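Long-range contacts in poly(ADP-ribose) glycohydrolase (Thermomonospora curvata, PDB 3SIH), which breaks down poly(ADP-ribose) by hydrolysing the glycosidic bonds between its ADP-ribose units, probably releasing free ADP-ribose: residues D145-S150 with A171-P176; C91-S96 with A110-L115. All coordinates share one frame; numbering follows the deposited sequence.

From the N terminus, the first element to take part is strand 90-94, which runs into residues 95-96. From there a loop of 13 residues, without helix or strand, leads to the helix beginning at Gln111, and interaction 2 closes this loop by holding the helix start against the end of the strand. Interaction 1 follows later and closes a second excursion of 20 residues, the far part of the hairpin made by strands 147-157 and 163-175. The two contacts are in series, neither nested nor crossed. They meet side by side in the central sheet, where strand 163-175 runs parallel to strand 90-94, with Leu173 O and Asn93 N 2.8 Å apart, a probable hydrogen bond. Together they join the hairpin, strand 90-94 and helix 111-118.

Interaction 1: residues D145-S150 with A171-P176; sequences DHLIYS and AFLTSP
Ile148 pairs with Thr174 and Ser150 with Phe172 in two hydrogen-bonded antiparallel pairs; the axes of the two short strand segments approach to 4.7 Å and run at 167°, nearly antiparallel. Each pair makes two backbone bonds, such as Thr174 N to Ile148 O at 2.9 Å. Between them Tyr149 and Leu173 form a non-hydrogen-bonded pair on the other face. With CG of Tyr149 swung opposite its backbone N (chi1 175°), the ring reaches along the partner strand: Leu173 CD2 meets its edge in plane, 3.9 Å from CD1, while the small Ala171 leaves room for the ring, its CB 3.9 Å from Tyr149 CE1. On the face of the beta-branched Ile148 and Thr174, which suit an extended backbone, a water is gripped three times, by Ile148 O, Ser150 OG and, at 2.7 Å, Thr174 OG1. These hydroxyls have further partners in Ser124 and Asn93, respectively, so the polar atoms are satisfied in a buried place. In this macrodomain sheet, strand 42-44 flanks the hairpin on the Leu147-Ser150 side and strand 90-94 on the other; helix 189-209 packs on Leu147 and Leu173 through Val203, and helices 121-125 and 129-138 lie against Ile148.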
ATOM      1  N   ASP A 145      -5.040 -13.881   2.383  1.00 15.63           N
ATOM      2  CA  ASP A 145      -4.262 -13.394   1.245  1.00 17.09           C
ATOM      3  C   ASP A 145      -5.098 -12.623   0.217  1.00 17.36           C
ATOM      4  O   ASP A 145      -4.572 -12.264  -0.833  1.00 19.12           O
ATOM      5  CB  ASP A 145      -3.551 -14.548   0.521  1.00 15.82           C
ATOM      6  CG  ASP A 145      -2.509 -15.243   1.376  1.00 19.38           C
ATOM      7  OD1 ASP A 145      -2.013 -14.656   2.360  1.00 17.62           O
ATOM      8  OD2 ASP A 145      -2.164 -16.397   1.033  1.00 19.75           O
ATOM      9  N   HIS A 146      -6.380 -12.373   0.486  1.00 14.45           N
ATOM     10  CA  HIS A 146      -7.158 -11.510  -0.416  1.00 18.09           C
ATOM     11  C   HIS A 146      -6.445 -10.178  -0.660  1.00 15.67           C
ATOM     12  O   HIS A 146      -5.889  -9.581   0.255  1.00 14.30           O
ATOM     13  CB  HIS A 146      -8.540 -11.206   0.162  1.00 18.19           C
ATOM     14  CG  HIS A 146      -9.492 -12.361   0.130  1.00 18.87           C
ATOM     15  ND1 HIS A 146     -10.428 -12.528  -0.863  1.00 24.04           N
ATOM     16  CD2 HIS A 146      -9.664 -13.390   0.992  1.00 15.89           C
ATOM     17  CE1 HIS A 146     -11.136 -13.623  -0.620  1.00 24.25           C
ATOM     18  NE2 HIS A 146     -10.691 -14.162   0.498  1.00 29.53           N
ATOM     19  N   LEU A 147      -6.493  -9.694  -1.895  1.00 14.22           N
ATOM     20  CA  LEU A 147      -5.868  -8.414  -2.216  1.00 11.53           C
ATOM     21  C   LEU A 147      -6.788  -7.602  -3.112  1.00 12.80           C
ATOM     22  O   LEU A 147      -7.446  -8.146  -4.002  1.00 12.87           O
ATOM     23  CB  LEU A 147      -4.538  -8.689  -2.929  1.00 14.50           C
ATOM     24  CG  LEU A 147      -3.683  -7.550  -3.465  1.00 19.44           C
ATOM     25  CD1 LEU A 147      -2.227  -8.006  -3.420  1.00 17.63           C
ATOM     26  CD2 LEU A 147      -4.114  -7.212  -4.873  1.00 18.02           C
ATOM     27  N   ILE A 148      -6.868  -6.300  -2.858  1.00  9.65           N
ATOM     28  CA  ILE A 148      -7.592  -5.415  -3.767  1.00 10.36           C
ATOM     29  C   ILE A 148      -6.581  -4.645  -4.614  1.00 10.41           C
ATOM     30  O   ILE A 148      -5.636  -4.056  -4.084  1.00 10.54           O
ATOM     31  CB  ILE A 148      -8.502  -4.415  -3.021  1.00  9.37           C
ATOM     32  CG1 ILE A 148      -9.599  -5.145  -2.228  1.00 13.05           C
ATOM     33  CG2 ILE A 148      -9.117  -3.417  -4.019  1.00 11.20           C
ATOM     34  CD1 ILE A 148     -10.275  -4.268  -1.170  1.00 12.64           C
ATOM     35  N   TYR A 149      -6.751  -4.717  -5.930  1.00 10.44           N
ATOM     36  CA  TYR A 149      -5.906  -3.978  -6.860  1.00 11.37           C
ATOM     37  C   TYR A 149      -6.687  -2.766  -7.358  1.00  9.06           C
ATOM     38  O   TYR A 149      -7.781  -2.904  -7.926  1.00  9.31           O
ATOM     39  CB  TYR A 149      -5.459  -4.864  -8.030  1.00 11.13           C
ATOM     40  CG  TYR A 149      -4.688  -4.076  -9.075  1.00 10.75           C
ATOM     41  CD1 TYR A 149      -3.392  -3.637  -8.826  1.00 11.14           C
ATOM     42  CD2 TYR A 149      -5.269  -3.762 -10.291  1.00 12.83           C
ATOM     43  CE1 TYR A 149      -2.682  -2.899  -9.784  1.00 10.79           C
ATOM     44  CE2 TYR A 149      -4.576  -3.035 -11.250  1.00 14.62           C
ATOM     45  CZ  TYR A 149      -3.294  -2.603 -10.980  1.00 13.70           C
ATOM     46  OH  TYR A 149      -2.621  -1.880 -11.948  1.00 15.88           O
ATOM     47  N   SER A 150      -6.111  -1.587  -7.147  1.00  9.16           N
ATOM     48  CA  SER A 150      -6.750  -0.323  -7.525  1.00  8.60           C
ATOM     49  C   SER A 150      -5.864   0.463  -8.503  1.00  9.80           C
ATOM     50  O   SER A 150      -4.909   1.107  -8.084  1.00 11.13           O
ATOM     51  CB  SER A 150      -6.997   0.545  -6.282  1.00 10.72           C
ATOM     52  OG  SER A 150      -7.738  -0.160  -5.286  1.00 11.41           O
ATOM     53  N   ALA A 171      -1.040   3.103  -8.674  1.00 11.27           N
ATOM     54  CA  ALA A 171      -1.850   1.924  -8.370  1.00  9.04           C
ATOM     55  C   ALA A 171      -1.647   1.579  -6.918  1.00  9.78           C
ATOM     56  O   ALA A 171      -0.539   1.706  -6.405  1.00 11.76           O
ATOM     57  CB  ALA A 171      -1.437   0.731  -9.235  1.00  9.69           C
ATOM     58  N   PHE A 172      -2.712   1.134  -6.258  1.00  9.16           N
ATOM     59  CA  PHE A 172      -2.594   0.628  -4.898  1.00  8.99           C
ATOM     60  C   PHE A 172      -2.811  -0.871  -4.829  1.00  9.53           C
ATOM     61  O   PHE A 172      -3.588  -1.439  -5.594  1.00 10.24           O
ATOM     62  CB  PHE A 172      -3.581   1.330  -3.955  1.00 10.49           C
ATOM     63  CG  PHE A 172      -3.196   2.744  -3.635  1.00 11.83           C
ATOM     64  CD1 PHE A 172      -2.127   3.006  -2.792  1.00 10.73           C
ATOM     65  CD2 PHE A 172      -3.890   3.812  -4.191  1.00 15.32           C
ATOM     66  CE1 PHE A 172      -1.749   4.316  -2.499  1.00 13.40           C
ATOM     67  CE2 PHE A 172      -3.525   5.129  -3.900  1.00 19.57           C
ATOM     68  CZ  PHE A 172      -2.456   5.381  -3.055  1.00 16.32           C
ATOM     69  N   LEU A 173      -2.079  -1.497  -3.919  1.00 10.71           N
ATOM     70  CA  LEU A 173      -2.257  -2.909  -3.597  1.00  8.08           C
ATOM     71  C   LEU A 173      -2.658  -2.970  -2.131  1.00  7.62           C
ATOM     72  O   LEU A 173      -1.891  -2.561  -1.261  1.00 10.71           O
ATOM     73  CB  LEU A 173      -0.938  -3.661  -3.783  1.00 11.16           C
ATOM     74  CG  LEU A 173      -0.298  -3.569  -5.167  1.00 16.29           C
ATOM     75  CD1 LEU A 173       1.211  -3.690  -5.052  1.00 18.09           C
ATOM     76  CD2 LEU A 173      -0.872  -4.645  -6.077  1.00 26.25           C
ATOM     77  N   THR A 174      -3.859  -3.479  -1.863  1.00  8.32           N
ATOM     78  CA  THR A 174      -4.432  -3.483  -0.518  1.00  9.49           C
ATOM     79  C   THR A 174      -4.477  -4.913   0.015  1.00  9.97           C
ATOM     80  O   THR A 174      -5.219  -5.757  -0.479  1.00 12.23           O
ATOM     81  CB  THR A 174      -5.814  -2.809  -0.525  1.00  9.16           C
ATOM     82  OG1 THR A 174      -5.644  -1.411  -0.791  1.00 10.26           O
ATOM     83  CG2 THR A 174      -6.517  -2.961   0.808  1.00 12.09           C
ATOM     84  N   SER A 175      -3.632  -5.156   1.011  1.00 11.31           N
ATOM     85  CA  SER A 175      -3.455  -6.479   1.593  1.00 12.45           C
ATOM     86  C   SER A 175      -3.162  -6.292   3.073  1.00 12.01           C
ATOM     87  O   SER A 175      -2.284  -5.511   3.430  1.00 12.61           O
ATOM     88  CB  SER A 175      -2.267  -7.170   0.920  1.00 11.68           C
ATOM     89  OG  SER A 175      -1.893  -8.351   1.621  1.00 15.86           O
ATOM     90  N   PRO A 176      -3.916  -6.983   3.948  1.00 13.33           N
ATOM     91  CA  PRO A 176      -3.715  -6.803   5.390  1.00 14.33           C
ATOM     92  C   PRO A 176      -2.629  -7.721   5.940  1.00 14.92           C
ATOM     93  O   PRO A 176      -2.658  -8.924   5.703  1.00 16.69           O
ATOM     94  CB  PRO A 176      -5.069  -7.202   5.977  1.00 17.21           C
ATOM     95  CG  PRO A 176      -5.585  -8.249   5.024  1.00 18.37           C
ATOM     96  CD  PRO A 176      -5.038  -7.889   3.650  1.00 16.04           C
TER
HETATM   97  O   HOH W   1      -3.844 -10.320   1.677  1.00 29.83           O
HETATM   98  O   HOH W   2      -5.905  -1.183  -3.462  1.00 10.93           O

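Interaction 2: residues C91-S96 with A110-L115; sequences CLNFAS and AQEEGL
Asn93 CG stands opposite its backbone N (chi1 169°), and Glu112 CG does likewise (chi1 175°) at the head of an extended chain, so that amide and carboxylate meet between strand and helix. Gln111, Glu112 and Glu113 spell the QEE of the PARG signature GGG-X(6-8)-QEE, here at the N-terminal end of a helix laid across the end of a macrodomain strand. Asn93 ND2 gives a hydrogen bond to Glu112 OE2 at 3.2 Å, arriving from above the carboxylate, 60° out of its plane, and also reaches Thr174 OG1. The other oxygen, Glu112 OE1, takes the backbone Ser96 N at 2.7 Å on its syn side. Gly101 N from the intervening loop adds a bond to OE2, so a carboxylate suits this place because its two oxygens can gather several N-H groups. Replacing Glu112 by an alanine would probably leave Ser96 N without its mate and the Asn93 amide freer to turn. Leu115, one turn on, lays CD1 3.9 Å from Asn93 CB, giving the amide an apolar flank. Gln111 lies over one face of the Phe94 ring, but its amide is probably turned over in the model and the fit is too tight to be relied on. Water bridges strand and helix twice: one joins Phe94 O to Glu112 N, and another donates to Ser96 O at 2.9 Å and to Glu112 OE2 at 2.7 Å.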
ATOM      1  N   CYS A  91       1.878   1.098  -5.062  1.00 10.24           N
ATOM      2  CA  CYS A  91       2.120   1.271  -3.642  1.00 10.37           C
ATOM      3  C   CYS A  91       1.343   0.266  -2.806  1.00  9.30           C
ATOM      4  O   CYS A  91       0.140   0.098  -2.997  1.00 11.18           O
ATOM      5  CB  CYS A  91       1.652   2.650  -3.186  1.00 11.37           C
ATOM      6  SG  CYS A  91       2.440   4.063  -4.013  1.00 14.07           S
ATOM      7  N   LEU A  92       2.012  -0.337  -1.834  1.00  9.34           N
ATOM      8  CA  LEU A  92       1.344  -1.209  -0.873  1.00 10.09           C
ATOM      9  C   LEU A  92       0.622  -0.384   0.203  1.00 10.41           C
ATOM     10  O   LEU A  92       1.232   0.447   0.883  1.00 11.82           O
ATOM     11  CB  LEU A  92       2.378  -2.145  -0.247  1.00  8.85           C
ATOM     12  CG  LEU A  92       1.879  -3.038   0.887  1.00 11.21           C
ATOM     13  CD1 LEU A  92       0.762  -3.968   0.413  1.00 12.25           C
ATOM     14  CD2 LEU A  92       3.040  -3.843   1.432  1.00 13.49           C
ATOM     15  N   ASN A  93      -0.681  -0.616   0.332  1.00  9.94           N
ATOM     16  CA  ASN A  93      -1.504  -0.027   1.380  1.00 10.17           C
ATOM     17  C   ASN A  93      -1.501  -0.996   2.550  1.00 12.57           C
ATOM     18  O   ASN A  93      -1.881  -2.156   2.379  1.00 11.83           O
ATOM     19  CB  ASN A  93      -2.926   0.154   0.840  1.00 10.78           C
ATOM     20  CG  ASN A  93      -3.927   0.516   1.924  1.00 11.59           C
ATOM     21  OD1 ASN A  93      -3.567   1.042   2.979  1.00 14.07           O
ATOM     22  ND2 ASN A  93      -5.203   0.251   1.650  1.00 11.18           N
ATOM     23  N   PHE A  94      -1.044  -0.529   3.717  1.00 12.96           N
ATOM     24  CA  PHE A  94      -0.996  -1.379   4.917  1.00 13.35           C
ATOM     25  C   PHE A  94      -2.415  -1.457   5.467  1.00 13.91           C
ATOM     26  O   PHE A  94      -2.784  -0.730   6.402  1.00 15.81           O
ATOM     27  CB  PHE A  94      -0.034  -0.803   5.961  1.00 16.38           C
ATOM     28  CG  PHE A  94       1.366  -0.523   5.438  1.00 15.76           C
ATOM     29  CD1 PHE A  94       1.813  -1.059   4.232  1.00 13.13           C
ATOM     30  CD2 PHE A  94       2.246   0.255   6.187  1.00 17.71           C
ATOM     31  CE1 PHE A  94       3.102  -0.794   3.777  1.00 15.82           C
ATOM     32  CE2 PHE A  94       3.527   0.523   5.736  1.00 18.93           C
ATOM     33  CZ  PHE A  94       3.956  -0.004   4.536  1.00 15.68           C
ATOM     34  N   ALA A  95      -3.202  -2.338   4.859  1.00 15.81           N
ATOM     35  CA  ALA A  95      -4.655  -2.269   4.932  1.00 15.77           C
ATOM     36  C   ALA A  95      -5.238  -2.760   6.239  1.00 15.21           C
ATOM     37  O   ALA A  95      -4.724  -3.697   6.865  1.00 17.44           O
ATOM     38  CB  ALA A  95      -5.264  -3.068   3.808  1.00 18.09           C
ATOM     39  N   SER A  96      -6.332  -2.120   6.632  1.00 15.65           N
ATOM     40  CA  SER A  96      -7.263  -2.712   7.573  1.00 14.66           C
ATOM     41  C   SER A  96      -7.975  -3.848   6.859  1.00 15.33           C
ATOM     42  O   SER A  96      -8.339  -3.712   5.693  1.00 15.41           O
ATOM     43  CB  SER A  96      -8.297  -1.674   8.005  1.00 16.33           C
ATOM     44  OG  SER A  96      -9.347  -2.290   8.750  1.00 18.53           O
ATOM     45  N   ALA A 110      -2.349   6.789  10.729  1.00 26.73           N
ATOM     46  CA  ALA A 110      -1.485   5.671  10.344  1.00 24.67           C
ATOM     47  C   ALA A 110      -1.401   5.653   8.829  1.00 22.20           C
ATOM     48  O   ALA A 110      -2.031   6.487   8.167  1.00 21.64           O
ATOM     49  CB  ALA A 110      -2.027   4.353  10.876  1.00 25.25           C
ATOM     50  N   GLN A 111      -0.640   4.729   8.242  1.00 20.01           N
ATOM     51  CA  GLN A 111      -0.408   4.906   6.794  1.00 18.36           C
ATOM     52  C   GLN A 111      -1.639   4.786   5.882  1.00 18.47           C
ATOM     53  O   GLN A 111      -1.810   5.625   5.000  1.00 17.82           O
ATOM     54  CB  GLN A 111       0.891   4.251   6.234  1.00 37.88           C
ATOM     55  CG  GLN A 111       0.888   2.792   5.800  1.00 42.93           C
ATOM     56  CD  GLN A 111       0.491   2.524   4.328  1.00 16.08           C
ATOM     57  OE1 GLN A 111       1.288   2.671   3.342  1.00 21.05           O
ATOM     58  NE2 GLN A 111      -0.728   2.076   4.173  1.00 15.90           N
ATOM     59  N   GLU A 112      -2.497   3.793   6.097  1.00 15.47           N
ATOM     60  CA  GLU A 112      -3.711   3.688   5.288  1.00 16.76           C
ATOM     61  C   GLU A 112      -4.551   4.958   5.351  1.00 18.08           C
ATOM     62  O   GLU A 112      -5.031   5.445   4.328  1.00 16.39           O
ATOM     63  CB  GLU A 112      -4.578   2.481   5.672  1.00 17.65           C
ATOM     64  CG  GLU A 112      -5.904   2.476   4.901  1.00 17.03           C
ATOM     65  CD  GLU A 112      -6.667   1.170   4.956  1.00 16.12           C
ATOM     66  OE1 GLU A 112      -6.640   0.501   6.008  1.00 19.61           O
ATOM     67  OE2 GLU A 112      -7.331   0.842   3.945  1.00 15.64           O
ATOM     68  N   GLU A 113      -4.747   5.482   6.556  1.00 18.46           N
ATOM     69  CA  GLU A 113      -5.500   6.718   6.709  1.00 18.01           C
ATOM     70  C   GLU A 113      -4.879   7.882   5.931  1.00 19.77           C
ATOM     71  O   GLU A 113      -5.595   8.677   5.323  1.00 19.28           O
ATOM     72  CB  GLU A 113      -5.651   7.058   8.186  1.00 18.87           C
ATOM     73  CG  GLU A 113      -6.579   6.093   8.922  1.00 21.64           C
ATOM     74  CD  GLU A 113      -5.885   4.862   9.484  1.00 25.52           C
ATOM     75  OE1 GLU A 113      -4.677   4.665   9.230  1.00 24.88           O
ATOM     76  OE2 GLU A 113      -6.561   4.081  10.194  1.00 27.04           O
ATOM     77  N   GLY A 114      -3.557   7.982   5.939  1.00 17.39           N
ATOM     78  CA  GLY A 114      -2.892   9.007   5.144  1.00 17.64           C
ATOM     79  C   GLY A 114      -3.198   8.828   3.664  1.00 18.44           C
ATOM     80  O   GLY A 114      -3.482   9.791   2.953  1.00 19.08           O
ATOM     81  N   LEU A 115      -3.138   7.585   3.190  1.00 18.00           N
ATOM     82  CA  LEU A 115      -3.490   7.305   1.798  1.00 15.95           C
ATOM     83  C   LEU A 115      -4.933   7.721   1.498  1.00 14.90           C
ATOM     84  O   LEU A 115      -5.201   8.397   0.504  1.00 14.73           O
ATOM     85  CB  LEU A 115      -3.279   5.824   1.470  1.00 12.34           C
ATOM     86  CG  LEU A 115      -1.863   5.273   1.673  1.00 13.66           C
ATOM     87  CD1 LEU A 115      -1.794   3.813   1.249  1.00 12.24           C
ATOM     88  CD2 LEU A 115      -0.851   6.102   0.872  1.00 16.27           C
TER
HETATM   89  O   HOH W   3      -2.016   1.468   7.957  1.00 20.08           O
HETATM   90  O   HOH W   4      -8.504  -1.628   3.696  1.00 14.18           O